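Periplasmic cell division protein (SufI) (Aquifex aeolicus, PDB 6SYY) binds four copper ions as the multicopper oxidase McoA and probably couples substrate oxidation to the reduction of dioxygen to water. Local coordinates at residues I201-Q206 against E362-R367; R245-F250 against K376-R381; T148-S153 against H497-H502; A310-V315 against T369-Y374. All coordinates share one frame; numbering follows the deposited sequence.

Contact 1 of 4, residues I201-Q206 against E362-R367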
loop_
_atom_site.group_PDB
_atom_site.type_symbol
_atom_site.label_atom_id
_atom_site.label_comp_id
_atom_site.label_asym_id
_atom_site.label_seq_id
_atom_site.Cartn_x
_atom_site.Cartn_y
_atom_site.Cartn_z
ATOM N N ILE A 201 3.156 13.438 -7.814
ATOM C CA ILE A 201 2.628 12.486 -8.781
ATOM C C ILE A 201 2.443 11.125 -8.116
ATOM O O ILE A 201 3.404 10.562 -7.581
ATOM C CB ILE A 201 3.549 12.356 -10.004
ATOM C CG1 ILE A 201 3.823 13.731 -10.628
ATOM C CG2 ILE A 201 2.966 11.370 -11.009
ATOM C CD1 ILE A 201 2.600 14.435 -11.147
ATOM N N PRO A 202 1.245 10.543 -8.143
ATOM C CA PRO A 202 1.089 9.159 -7.686
ATOM C C PRO A 202 1.610 8.187 -8.729
ATOM O O PRO A 202 1.450 8.391 -9.933
ATOM C CB PRO A 202 -0.428 9.013 -7.504
ATOM C CG PRO A 202 -1.006 9.977 -8.480
ATOM C CD PRO A 202 -0.039 11.137 -8.558
ATOM N N LEU A 203 2.238 7.112 -8.253
ATOM C CA LEU A 203 2.699 6.030 -9.120
ATOM C C LEU A 203 2.183 4.726 -8.517
ATOM O O LEU A 203 2.857 4.084 -7.705
ATOM C CB LEU A 203 4.221 6.035 -9.273
ATOM C CG LEU A 203 4.889 7.296 -9.841
ATOM C CD1 LEU A 203 6.385 7.082 -9.954
ATOM C CD2 LEU A 203 4.311 7.682 -11.193
ATOM N N ILE A 204 0.970 4.345 -8.907
ATOM C CA ILE A 204 0.363 3.098 -8.462
ATOM C C ILE A 204 0.849 2.013 -9.419
ATOM O O ILE A 204 0.342 1.878 -10.535
ATOM C CB ILE A 204 -1.162 3.197 -8.420
ATOM C CG1 ILE A 204 -1.580 4.305 -7.444
ATOM C CG2 ILE A 204 -1.777 1.852 -8.040
ATOM C CD1 ILE A 204 -2.941 4.901 -7.719
ATOM N N ILE A 205 1.848 1.248 -8.987
ATOM C CA ILE A 205 2.500 0.268 -9.850
ATOM C C ILE A 205 1.817 -1.083 -9.688
ATOM O O ILE A 205 1.665 -1.594 -8.571
ATOM C CB ILE A 205 4.002 0.172 -9.540
ATOM C CG1 ILE A 205 4.641 1.558 -9.596
ATOM C CG2 ILE A 205 4.684 -0.768 -10.524
ATOM C CD1 ILE A 205 6.131 1.548 -9.346
ATOM N N GLN A 206 1.407 -1.662 -10.812
ATOM C CA GLN A 206 0.678 -2.919 -10.832
ATOM C C GLN A 206 1.127 -3.725 -12.039
ATOM O O GLN A 206 1.434 -3.165 -13.094
ATOM C CB GLN A 206 -0.834 -2.687 -10.907
ATOM C CG GLN A 206 -1.408 -1.837 -9.790
ATOM C CD GLN A 206 -2.907 -1.688 -9.913
ATOM O OE1 GLN A 206 -3.666 -2.238 -9.111
ATOM N NE2 GLN A 206 -3.347 -0.953 -10.927
ATOM N N GLU A 362 11.973 -2.350 -17.539
ATOM C CA GLU A 362 11.643 -0.948 -17.332
ATOM C C GLU A 362 10.200 -0.814 -16.860
ATOM O O GLU A 362 9.296 -1.466 -17.388
ATOM C CB GLU A 362 11.859 -0.161 -18.624
ATOM C CG GLU A 362 11.438 1.297 -18.558
ATOM C CD GLU A 362 11.866 2.075 -19.786
ATOM O OE1 GLU A 362 12.922 1.736 -20.361
ATOM O OE2 GLU A 362 11.148 3.017 -20.180
ATOM N N VAL A 363 9.989 0.021 -15.845
ATOM C CA VAL A 363 8.636 0.323 -15.383
ATOM C C VAL A 363 8.074 1.550 -16.090
ATOM O O VAL A 363 6.910 1.563 -16.499
ATOM C CB VAL A 363 8.629 0.509 -13.853
ATOM C CG1 VAL A 363 7.260 0.955 -13.385
ATOM C CG2 VAL A 363 9.043 -0.777 -13.159
ATOM N N MET A 364 8.894 2.581 -16.262
ATOM C CA MET A 364 8.403 3.862 -16.742
ATOM C C MET A 364 9.582 4.699 -17.224
ATOM O O MET A 364 10.724 4.505 -16.798
ATOM C CB MET A 364 7.628 4.580 -15.636
ATOM C CG MET A 364 6.899 5.815 -16.070
ATOM S SD MET A 364 6.182 6.633 -14.646
ATOM C CE MET A 364 5.900 8.252 -15.345
ATOM N N GLU A 365 9.288 5.636 -18.122
ATOM C CA GLU A 365 10.292 6.513 -18.708
ATOM C C GLU A 365 9.929 7.963 -18.426
ATOM O O GLU A 365 8.788 8.380 -18.652
ATOM C CB GLU A 365 10.405 6.272 -20.216
ATOM C CG GLU A 365 10.960 7.437 -21.005
ATOM C CD GLU A 365 10.852 7.214 -22.500
ATOM O OE1 GLU A 365 11.134 6.083 -22.949
ATOM O OE2 GLU A 365 10.475 8.164 -23.223
ATOM N N PHE A 366 10.896 8.724 -17.923
ATOM C CA PHE A 366 10.756 10.161 -17.729
ATOM C C PHE A 366 11.582 10.888 -18.779
ATOM O O PHE A 366 12.745 10.541 -19.011
ATOM C CB PHE A 366 11.208 10.582 -16.331
ATOM C CG PHE A 366 10.358 10.033 -15.233
ATOM C CD1 PHE A 366 9.168 10.652 -14.890
ATOM C CD2 PHE A 366 10.748 8.900 -14.539
ATOM C CE1 PHE A 366 8.382 10.150 -13.874
ATOM C CE2 PHE A 366 9.965 8.389 -13.524
ATOM C CZ PHE A 366 8.778 9.017 -13.192
ATOM N N ARG A 367 10.982 11.891 -19.407
ATOM C CA ARG A 367 11.641 12.691 -20.429
ATOM C C ARG A 367 11.768 14.108 -19.892
ATOM O O ARG A 367 10.762 14.803 -19.716
ATOM C CB ARG A 367 10.852 12.669 -21.735
ATOM C CG ARG A 367 10.394 11.287 -22.169
ATOM C CD ARG A 367 9.089 11.391 -22.939
ATOM N NE ARG A 367 8.807 10.210 -23.745
ATOM C CZ ARG A 367 7.867 10.167 -24.683
ATOM N NH1 ARG A 367 7.128 11.242 -24.924
ATOM N NH2 ARG A 367 7.666 9.055 -25.381
#
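The salt bridge from Arg367 NE to Glu365 OE2, 2.7 Å long, lies on one side of strand 361-370, and on the other Val363, Met364 and Phe366 meet Leu203 and Ile205. The bridge is nearly straight, its N-H...O angle being 171°, and the carboxylate oxygen sits in the guanidinium plane. Arg367 also makes a cation-pi contact with Tyr240.

Everything that crosses to strand 200-208 is apolar. Leu203 carries most of it and reaches two partners, one with each methyl. Its CD2 touches Met364 SD at 4.1 Å, the two side chains crossing at about a right angle. Met364 gets there because CG lies anti to the backbone N (chi1 -171°) and the chain beyond runs extended. The second methyl, Leu203 CD1, comes to the edge of the Phe366 ring, 4.5 Å from CZ and near the ring plane. Further along, Ile205 CG2 meets Val363 CG1 at 4.2 Å.

Val363 and Met364 are consecutive yet both turn toward 201-206. A classic beta bulge opposite Leu318 allows this, breaking the usual alternation of the strand. The two segments run roughly antiparallel with their axes 9.6 Å apart, too far for backbone pairing: they face each other across the core of a beta-sandwich, as in a cupredoxin domain. Phe250 joins Leu203 and Phe366 in the same core.

With no hydrogen bond between the strands, cohesion here rests on packed hydrocarbon and one thioether, while the charges of Glu365 and Arg367 stay on the other side.

Contact 2 of 4, residues R245-F250 against K376-R381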
loop_
_atom_site.group_PDB
_atom_site.type_symbol
_atom_site.label_atom_id
_atom_site.label_comp_id
_atom_site.label_asym_id
_atom_site.label_seq_id
_atom_site.Cartn_x
_atom_site.Cartn_y
_atom_site.Cartn_z
ATOM N N ARG A 245 13.171 20.399 -15.245
ATOM C CA ARG A 245 14.304 20.361 -14.318
ATOM C C ARG A 245 13.829 20.932 -12.982
ATOM O O ARG A 245 14.004 22.109 -12.661
ATOM C CB ARG A 245 15.505 21.112 -14.884
ATOM C CG ARG A 245 16.173 20.385 -16.049
ATOM C CD ARG A 245 17.474 21.044 -16.486
ATOM N NE ARG A 245 18.525 20.924 -15.479
ATOM C CZ ARG A 245 18.988 21.937 -14.751
ATOM N NH1 ARG A 245 18.498 23.156 -14.919
ATOM N NH2 ARG A 245 19.949 21.731 -13.860
ATOM N N LYS A 246 13.183 20.070 -12.201
ATOM C CA LYS A 246 12.569 20.454 -10.938
ATOM C C LYS A 246 12.660 19.268 -9.988
ATOM O O LYS A 246 13.033 18.158 -10.378
ATOM C CB LYS A 246 11.098 20.885 -11.122
ATOM C CG LYS A 246 10.895 22.181 -11.895
ATOM C CD LYS A 246 9.496 22.758 -11.703
ATOM C CE LYS A 246 8.461 22.023 -12.529
ATOM N NZ LYS A 246 7.116 22.658 -12.418
ATOM N N ILE A 247 12.315 19.510 -8.729
ATOM C CA ILE A 247 12.097 18.418 -7.790
ATOM C C ILE A 247 10.672 17.913 -7.957
ATOM O O ILE A 247 9.716 18.697 -7.935
ATOM C CB ILE A 247 12.354 18.870 -6.345
ATOM C CG1 ILE A 247 13.841 19.176 -6.137
ATOM C CG2 ILE A 247 11.840 17.808 -5.364
ATOM C CD1 ILE A 247 14.151 19.873 -4.824
ATOM N N TYR A 248 10.530 16.605 -8.148
ATOM C CA TYR A 248 9.231 15.949 -8.199
ATOM C C TYR A 248 9.080 15.025 -7.001
ATOM O O TYR A 248 10.033 14.355 -6.594
ATOM C CB TYR A 248 9.056 15.139 -9.486
ATOM C CG TYR A 248 8.734 15.968 -10.703
ATOM C CD1 TYR A 248 9.696 16.784 -11.283
ATOM C CD2 TYR A 248 7.470 15.929 -11.280
ATOM C CE1 TYR A 248 9.408 17.548 -12.399
ATOM C CE2 TYR A 248 7.170 16.690 -12.397
ATOM C CZ TYR A 248 8.145 17.498 -12.952
ATOM O OH TYR A 248 7.865 18.259 -14.064
ATOM N N ARG A 249 7.882 14.997 -6.438
ATOM C CA ARG A 249 7.526 14.009 -5.434
ATOM C C ARG A 249 6.710 12.913 -6.102
ATOM O O ARG A 249 5.713 13.199 -6.774
ATOM C CB ARG A 249 6.731 14.642 -4.295
ATOM C CG ARG A 249 6.146 13.634 -3.329
ATOM C CD ARG A 249 5.417 14.341 -2.221
ATOM N NE ARG A 249 5.071 13.437 -1.133
ATOM C CZ ARG A 249 4.667 13.851 0.061
ATOM N NH1 ARG A 249 4.569 15.154 0.305
ATOM N NH2 ARG A 249 4.365 12.973 1.006
ATOM N N PHE A 250 7.139 11.668 -5.933
ATOM C CA PHE A 250 6.393 10.520 -6.430
ATOM C C PHE A 250 5.952 9.668 -5.250
ATOM O O PHE A 250 6.780 9.261 -4.426
ATOM C CB PHE A 250 7.226 9.700 -7.414
ATOM C CG PHE A 250 7.641 10.466 -8.632
ATOM C CD1 PHE A 250 6.725 10.748 -9.632
ATOM C CD2 PHE A 250 8.944 10.913 -8.775
ATOM C CE1 PHE A 250 7.101 11.460 -10.755
ATOM C CE2 PHE A 250 9.326 11.625 -9.895
ATOM C CZ PHE A 250 8.405 11.900 -10.887
ATOM N N LYS A 376 14.228 25.602 -5.352
ATOM C CA LYS A 376 13.954 25.113 -4.009
ATOM C C LYS A 376 15.014 24.100 -3.580
ATOM O O LYS A 376 15.715 23.501 -4.400
ATOM C CB LYS A 376 12.563 24.481 -3.939
ATOM C CG LYS A 376 11.442 25.359 -4.493
ATOM C CD LYS A 376 11.274 26.640 -3.687
ATOM C CE LYS A 376 10.069 27.443 -4.166
ATOM N NZ LYS A 376 9.851 28.674 -3.353
ATOM N N SER A 377 15.126 23.919 -2.268
ATOM C CA SER A 377 16.072 22.985 -1.675
ATOM C C SER A 377 15.318 21.889 -0.938
ATOM O O SER A 377 14.270 22.141 -0.335
ATOM C CB SER A 377 17.009 23.692 -0.699
ATOM O OG SER A 377 17.629 24.803 -1.310
ATOM N N ILE A 378 15.851 20.678 -0.983
ATOM C CA ILE A 378 15.281 19.614 -0.152
ATOM C C ILE A 378 15.521 19.955 1.314
ATOM O O ILE A 378 16.672 20.230 1.701
ATOM C CB ILE A 378 15.895 18.267 -0.515
ATOM C CG1 ILE A 378 15.533 17.903 -1.952
ATOM C CG2 ILE A 378 15.420 17.192 0.444
ATOM C CD1 ILE A 378 15.843 16.477 -2.299
ATOM N N PRO A 379 14.489 19.972 2.154
ATOM C CA PRO A 379 14.668 20.438 3.532
ATOM C C PRO A 379 15.485 19.456 4.354
ATOM O O PRO A 379 15.559 18.262 4.062
ATOM C CB PRO A 379 13.232 20.545 4.066
ATOM C CG PRO A 379 12.352 20.502 2.849
ATOM C CD PRO A 379 13.086 19.641 1.869
ATOM N N GLN A 380 16.111 19.990 5.404
ATOM C CA GLN A 380 16.897 19.145 6.295
ATOM C C GLN A 380 16.000 18.220 7.111
ATOM O O GLN A 380 16.339 17.049 7.325
ATOM C CB GLN A 380 17.757 20.012 7.213
ATOM C CG GLN A 380 18.755 20.901 6.488
ATOM C CD GLN A 380 19.978 20.142 6.007
ATOM O OE1 GLN A 380 20.108 18.940 6.240
ATOM N NE2 GLN A 380 20.886 20.845 5.337
ATOM N N ARG A 381 14.853 18.718 7.568
ATOM C CA ARG A 381 13.948 17.954 8.417
ATOM C C ARG A 381 12.559 17.894 7.795
ATOM O O ARG A 381 12.098 18.861 7.179
ATOM C CB ARG A 381 13.883 18.554 9.828
ATOM C CG ARG A 381 14.933 17.971 10.778
ATOM C CD ARG A 381 15.283 18.916 11.921
ATOM N NE ARG A 381 15.999 20.101 11.453
ATOM C CZ ARG A 381 16.522 21.026 12.251
ATOM N NH1 ARG A 381 16.416 20.906 13.569
ATOM N NH2 ARG A 381 17.154 22.071 11.733
#
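Lys376 meets Ile247 through its backbone: the carbonyl O lies 4.0 Å from Ile247 CD1, a plain van der Waals contact. The lysine CB starts toward the strand, but the chain then bends off and carries its ammonium group away. The same carbonyl accepts a hydrogen bond from Arg308 NH2, so this end of the segment is tied by its main chain.

Ser377 follows with its side chain turned from the strand, and Ile378 brings the segment back. Its CG1 packs on Ile247 CD1 at 3.7 Å, the closest approach between the two segments, and the two isoleucines meet at a slant. Ile247 presents that methyl because CG1 lies anti to its carbonyl carbon (chi1 -68°) and CD1 continues the extended line outward. A single methyl thus touches both the lysine carbonyl and the isoleucine methylene. No hydrogen bond crosses.

Pro379 then leaves the strand and rests on Leu188 of helix 183-192.

Leu192 of that helix touches both Ile247 and Lys376, while Leu304 and Asp306 of strand 300-306 flank Ile247 within the sheet. The irregular segment 376-381, on the way from strand 361-370 to strand 394-402, therefore runs past the start of strand 247-254 and along helix 183-192.

Contact 3 of 4, residues T148-S153 against H497-H502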
loop_
_atom_site.group_PDB
_atom_site.type_symbol
_atom_site.label_atom_id
_atom_site.label_comp_id
_atom_site.label_asym_id
_atom_site.label_seq_id
_atom_site.Cartn_x
_atom_site.Cartn_y
_atom_site.Cartn_z
ATOM N N THR A 148 -12.653 9.805 13.384
ATOM C CA THR A 148 -11.729 10.901 13.140
ATOM C C THR A 148 -10.441 10.372 12.517
ATOM O O THR A 148 -9.883 9.372 12.979
ATOM C CB THR A 148 -11.419 11.634 14.447
ATOM O OG1 THR A 148 -12.638 12.084 15.047
ATOM C CG2 THR A 148 -10.514 12.830 14.191
ATOM N N ILE A 149 -9.974 11.046 11.470
ATOM C CA ILE A 149 -8.679 10.733 10.872
ATOM C C ILE A 149 -7.590 11.193 11.838
ATOM O O ILE A 149 -7.438 12.392 12.082
ATOM C CB ILE A 149 -8.518 11.395 9.502
ATOM C CG1 ILE A 149 -9.642 10.949 8.560
ATOM C CG2 ILE A 149 -7.147 11.081 8.923
ATOM C CD1 ILE A 149 -9.788 9.446 8.464
ATOM N N ILE A 150 -6.830 10.245 12.390
ATOM C CA ILE A 150 -5.795 10.545 13.371
ATOM C C ILE A 150 -4.410 10.136 12.889
ATOM O O ILE A 150 -3.455 10.167 13.663
ATOM C CB ILE A 150 -6.108 9.892 14.733
ATOM C CG1 ILE A 150 -6.142 8.369 14.598
ATOM C CG2 ILE A 150 -7.430 10.412 15.276
ATOM C CD1 ILE A 150 -6.448 7.646 15.893
ATOM N N ASP A 151 -4.279 9.765 11.622
ATOM C CA ASP A 151 -3.004 9.346 11.065
ATOM C C ASP A 151 -2.193 10.543 10.571
ATOM O O ASP A 151 -2.728 11.615 10.281
ATOM C CB ASP A 151 -3.232 8.354 9.927
ATOM C CG ASP A 151 -3.587 6.972 10.432
ATOM O OD1 ASP A 151 -2.684 6.286 10.959
ATOM O OD2 ASP A 151 -4.771 6.586 10.330
ATOM N N ARG A 152 -0.881 10.342 10.486
ATOM C CA ARG A 152 0.014 11.367 9.973
ATOM C C ARG A 152 -0.140 11.496 8.464
ATOM O O ARG A 152 -0.526 10.547 7.776
ATOM C CB ARG A 152 1.464 11.024 10.309
ATOM C CG ARG A 152 1.654 10.568 11.734
ATOM C CD ARG A 152 3.045 10.014 11.964
ATOM N NE ARG A 152 4.077 11.039 11.865
ATOM C CZ ARG A 152 5.106 10.983 11.026
ATOM N NH1 ARG A 152 5.249 9.952 10.206
ATOM N NH2 ARG A 152 6.002 11.956 11.014
ATOM N N SER A 153 0.172 12.685 7.954
ATOM C CA SER A 153 0.101 12.920 6.520
ATOM C C SER A 153 0.966 11.911 5.783
ATOM O O SER A 153 2.023 11.506 6.270
ATOM C CB SER A 153 0.559 14.336 6.181
ATOM O OG SER A 153 1.928 14.521 6.509
ATOM N N HIS A 497 -4.940 3.100 21.627
ATOM C CA HIS A 497 -6.062 3.547 20.810
ATOM C C HIS A 497 -7.038 4.351 21.658
ATOM O O HIS A 497 -7.191 4.087 22.857
ATOM C CB HIS A 497 -6.796 2.367 20.151
ATOM C CG HIS A 497 -7.529 1.486 21.118
ATOM N ND1 HIS A 497 -8.769 1.807 21.628
ATOM C CD2 HIS A 497 -7.198 0.290 21.660
ATOM C CE1 HIS A 497 -9.169 0.850 22.445
ATOM N NE2 HIS A 497 -8.235 -0.083 22.483
ATOM N N PRO A 498 -7.718 5.332 21.057
ATOM C CA PRO A 498 -8.581 6.227 21.841
ATOM C C PRO A 498 -10.043 5.812 21.900
ATOM O O PRO A 498 -10.912 6.658 22.139
ATOM C CB PRO A 498 -8.432 7.557 21.099
ATOM C CG PRO A 498 -8.294 7.131 19.668
ATOM C CD PRO A 498 -7.509 5.835 19.686
ATOM N N TYR A 499 -10.337 4.535 21.691
ATOM C CA TYR A 499 -11.710 4.061 21.595
ATOM C C TYR A 499 -12.149 3.434 22.912
ATOM O O TYR A 499 -11.321 2.972 23.703
ATOM C CB TYR A 499 -11.841 3.060 20.445
ATOM C CG TYR A 499 -11.183 3.553 19.172
ATOM C CD1 TYR A 499 -11.467 4.817 18.663
ATOM C CD2 TYR A 499 -10.257 2.769 18.496
ATOM C CE1 TYR A 499 -10.855 5.280 17.509
ATOM C CE2 TYR A 499 -9.642 3.224 17.337
ATOM C CZ TYR A 499 -9.943 4.478 16.851
ATOM O OH TYR A 499 -9.333 4.931 15.703
ATOM N N ASN A 500 -13.463 3.432 23.148
ATOM C CA ASN A 500 -14.032 2.926 24.393
ATOM C C ASN A 500 -14.476 1.467 24.303
ATOM O O ASN A 500 -15.212 1.002 25.180
ATOM C CB ASN A 500 -15.207 3.809 24.848
ATOM C CG ASN A 500 -16.352 3.865 23.837
ATOM O OD1 ASN A 500 -16.426 3.071 22.896
ATOM N ND2 ASN A 500 -17.263 4.811 24.044
ATOM N N GLU A 501 -14.048 0.744 23.270
ATOM C CA GLU A 501 -14.368 -0.667 23.100
ATOM C C GLU A 501 -13.120 -1.414 22.660
ATOM O O GLU A 501 -12.203 -0.837 22.071
ATOM C CB GLU A 501 -15.476 -0.889 22.060
ATOM C CG GLU A 501 -16.881 -0.610 22.540
ATOM C CD GLU A 501 -17.921 -1.089 21.547
ATOM O OE1 GLU A 501 -17.591 -1.196 20.346
ATOM O OE2 GLU A 501 -19.064 -1.368 21.967
ATOM N N HIS A 502 -13.095 -2.715 22.943
ATOM C CA HIS A 502 -12.010 -3.548 22.451
ATOM C C HIS A 502 -12.017 -3.564 20.924
ATOM O O HIS A 502 -13.033 -3.293 20.278
ATOM C CB HIS A 502 -12.125 -4.970 23.002
ATOM C CG HIS A 502 -13.303 -5.729 22.478
ATOM N ND1 HIS A 502 -14.543 -5.690 23.081
ATOM C CD2 HIS A 502 -13.429 -6.553 21.411
ATOM C CE1 HIS A 502 -15.382 -6.456 22.404
ATOM N NE2 HIS A 502 -14.730 -6.993 21.388
HETATM O O HOH W 1 -10.367 7.280 15.094
#
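Ile150 makes the direct contacts, and they are few. Its CD1 lies 4.2 Å from Pro498 CG, an apolar touch, and 4.0 Å from Tyr499 OH, with the isoleucine and tyrosine side chains approaching from opposite directions. Ile150 extends this way from a crowded position, CG1 sitting between the backbone N and the carbonyl carbon (chi1 62°).

The polar link runs through one water. It donates to Thr148 O at 3.0 Å and stands 2.6 Å from Tyr499 OH, at the edge of the phenol ring and in its plane. Beside it, Asp151 is hydrogen-bonded to Arg123 N and to Gln459 NE2, the latter in the sequence range of the last domain.

Two interactions inside 497-502 set the tyrosine. Pro498 CD lies 3.9 Å above the centre of the Tyr499 ring plane, a CH-pi arrangement. Tyr499 N donates to His497 ND1 at 3.1 Å, in the plane of the imidazole. His497 NE2 bonds to Asn526 O, consistent with the proton being on NE2.

These loops belong to the first and last cupredoxin domains, whose interface holds the trinuclear copper cluster in multicopper oxidases; the Tyr499 side chain is about 11 Å from those of His118 and His456. One water bridge and one isoleucine methyl imply a light surface junction.

Contact 4 of 4, residues A310-V315 against T369-Y374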
loop_
_atom_site.group_PDB
_atom_site.type_symbol
_atom_site.label_atom_id
_atom_site.label_comp_id
_atom_site.label_asym_id
_atom_site.label_seq_id
_atom_site.Cartn_x
_atom_site.Cartn_y
_atom_site.Cartn_z
ATOM N N ALA A 310 19.522 16.154 -14.203
ATOM C CA ALA A 310 19.514 15.776 -15.605
ATOM C C ALA A 310 19.571 17.010 -16.498
ATOM O O ALA A 310 19.293 18.134 -16.074
ATOM C CB ALA A 310 18.260 14.951 -15.922
ATOM N N SER A 311 19.941 16.784 -17.751
ATOM C CA SER A 311 19.947 17.828 -18.760
ATOM C C SER A 311 18.673 17.744 -19.586
ATOM O O SER A 311 18.049 16.685 -19.691
ATOM C CB SER A 311 21.167 17.700 -19.673
ATOM O OG SER A 311 22.358 17.637 -18.911
ATOM N N VAL A 312 18.283 18.878 -20.166
ATOM C CA VAL A 312 17.178 18.860 -21.112
ATOM C C VAL A 312 17.501 17.862 -22.215
ATOM O O VAL A 312 18.643 17.778 -22.686
ATOM C CB VAL A 312 16.922 20.270 -21.667
ATOM C CG1 VAL A 312 15.797 20.247 -22.694
ATOM C CG2 VAL A 312 16.594 21.225 -20.531
ATOM N N ASN A 313 16.498 17.069 -22.591
ATOM C CA ASN A 313 16.505 15.979 -23.575
ATOM C C ASN A 313 16.970 14.664 -22.965
ATOM O O ASN A 313 17.007 13.660 -23.681
ATOM C CB ASN A 313 17.353 16.272 -24.824
ATOM C CG ASN A 313 16.831 17.449 -25.612
ATOM O OD1 ASN A 313 15.632 17.733 -25.604
ATOM N ND2 ASN A 313 17.729 18.143 -26.296
ATOM N N ASP A 314 17.321 14.626 -21.684
ATOM C CA ASP A 314 17.630 13.350 -21.059
ATOM C C ASP A 314 16.369 12.510 -20.903
ATOM O O ASP A 314 15.265 13.029 -20.713
ATOM C CB ASP A 314 18.281 13.555 -19.692
ATOM C CG ASP A 314 19.731 13.981 -19.795
ATOM O OD1 ASP A 314 20.251 14.065 -20.927
ATOM O OD2 ASP A 314 20.352 14.232 -18.743
ATOM N N VAL A 315 16.544 11.195 -20.995
ATOM C CA VAL A 315 15.498 10.237 -20.665
ATOM C C VAL A 315 15.968 9.429 -19.466
ATOM O O VAL A 315 17.080 8.884 -19.470
ATOM C CB VAL A 315 15.150 9.327 -21.857
ATOM C CG1 VAL A 315 14.371 10.117 -22.897
ATOM C CG2 VAL A 315 16.408 8.737 -22.476
ATOM N N THR A 369 12.006 17.371 -20.642
ATOM C CA THR A 369 11.738 18.095 -21.878
ATOM C C THR A 369 11.902 19.604 -21.759
ATOM O O THR A 369 12.065 20.273 -22.786
ATOM C CB THR A 369 10.316 17.789 -22.371
ATOM O OG1 THR A 369 9.379 18.037 -21.316
ATOM C CG2 THR A 369 10.203 16.332 -22.808
ATOM N N LYS A 370 11.873 20.155 -20.547
ATOM C CA LYS A 370 11.893 21.599 -20.363
ATOM C C LYS A 370 12.829 21.972 -19.228
ATOM O O LYS A 370 12.919 21.259 -18.222
ATOM C CB LYS A 370 10.492 22.152 -20.059
ATOM C CG LYS A 370 9.520 22.070 -21.214
ATOM C CD LYS A 370 8.174 22.658 -20.828
ATOM C CE LYS A 370 8.329 24.081 -20.319
ATOM N NZ LYS A 370 7.015 24.701 -19.997
ATOM N N ASP A 371 13.514 23.100 -19.390
ATOM C CA ASP A 371 14.259 23.705 -18.302
ATOM C C ASP A 371 13.304 24.477 -17.393
ATOM O O ASP A 371 12.130 24.685 -17.710
ATOM C CB ASP A 371 15.351 24.625 -18.847
ATOM C CG ASP A 371 16.569 24.694 -17.940
ATOM O OD1 ASP A 371 16.460 24.312 -16.756
ATOM O OD2 ASP A 371 17.639 25.137 -18.417
ATOM N N SER A 372 13.821 24.915 -16.250
ATOM C CA SER A 372 12.988 25.583 -15.261
ATOM C C SER A 372 13.867 26.466 -14.390
ATOM O O SER A 372 15.077 26.247 -14.271
ATOM C CB SER A 372 12.219 24.562 -14.410
ATOM O OG SER A 372 11.582 25.174 -13.304
ATOM N N ALA A 373 13.240 27.479 -13.787
ATOM C CA ALA A 373 13.901 28.354 -12.828
ATOM C C ALA A 373 13.759 27.863 -11.391
ATOM O O ALA A 373 13.960 28.645 -10.455
ATOM C CB ALA A 373 13.356 29.778 -12.949
ATOM N N TYR A 374 13.419 26.590 -11.205
ATOM C CA TYR A 374 13.170 26.022 -9.883
ATOM C C TYR A 374 14.425 26.082 -9.018
ATOM O O TYR A 374 15.466 25.528 -9.380
ATOM C CB TYR A 374 12.701 24.581 -10.055
ATOM C CG TYR A 374 12.171 23.912 -8.811
ATOM C CD1 TYR A 374 12.998 23.130 -8.015
ATOM C CD2 TYR A 374 10.833 24.031 -8.453
ATOM C CE1 TYR A 374 12.512 22.500 -6.887
ATOM C CE2 TYR A 374 10.338 23.406 -7.328
ATOM C CZ TYR A 374 11.181 22.642 -6.549
ATOM O OH TYR A 374 10.693 22.021 -5.426
#
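Val312 sets both of its methyls against the opposite main chain, CG1 3.7 Å from Thr369 O and CG2 3.8 Å from Asp371 N, with no hydrogen bond between the segments. With CG1 anti to the backbone N (chi1 178°), one branch is aimed at the Thr369 carbonyl and the other at the Lys370-Asp371 peptide. CG2 also touches Asp371 CB, the two side chains crossing at about a right angle. Replacing Val312 by an alanine would probably leave the backbone at Thr369 and Asp371 without this apolar cover and open a gap beside the end of strand 361-370.

The valine is carried by a type II beta turn from Ser311 to Asp314, in the loop before strand 315-321, with Asn313 at the positive-phi position. Asp314 N donates to Ser311 O at 3.0 Å, and Asp314 OD2 in return takes Ser311 N at 2.8 Å, from above the carboxylate plane. That oxygen is also bridged to Arg267, so two groups hold it.

On the other side Asp371 OD1 accepts Ser372 N at 2.8 Å on its anti side, tilted 30° out of the carboxylate plane, and forms a salt bridge with Arg245 NH1. One residue on, Ser372 OG accepts from Tyr374 N at 3.1 Å, an ST turn just past the end of the strand.

Overall arrangement
Contacts 1, 2 and 4 gather in what is, by family, the middle cupredoxin domain, their centres 15 to 18 Å apart, with 376-381 already on the way to strand 394-402. Strands 200-208 and 247-254 are neighbours, joining contacts 1 and 2, and strand 361-370 serves contacts 1 and 4. Along the chain the segments of contact 1 alternate with those of contacts 2 and 4, while contact 4 falls between the segments of contact 2. The centre of contact 3 lies 31 to 44 Å from the others, although its nearest atoms come within about 6 Å of contact 2 without touching; its segments enclose all the rest in sequence. Contact 3 thus joins the outer domains on the copper side.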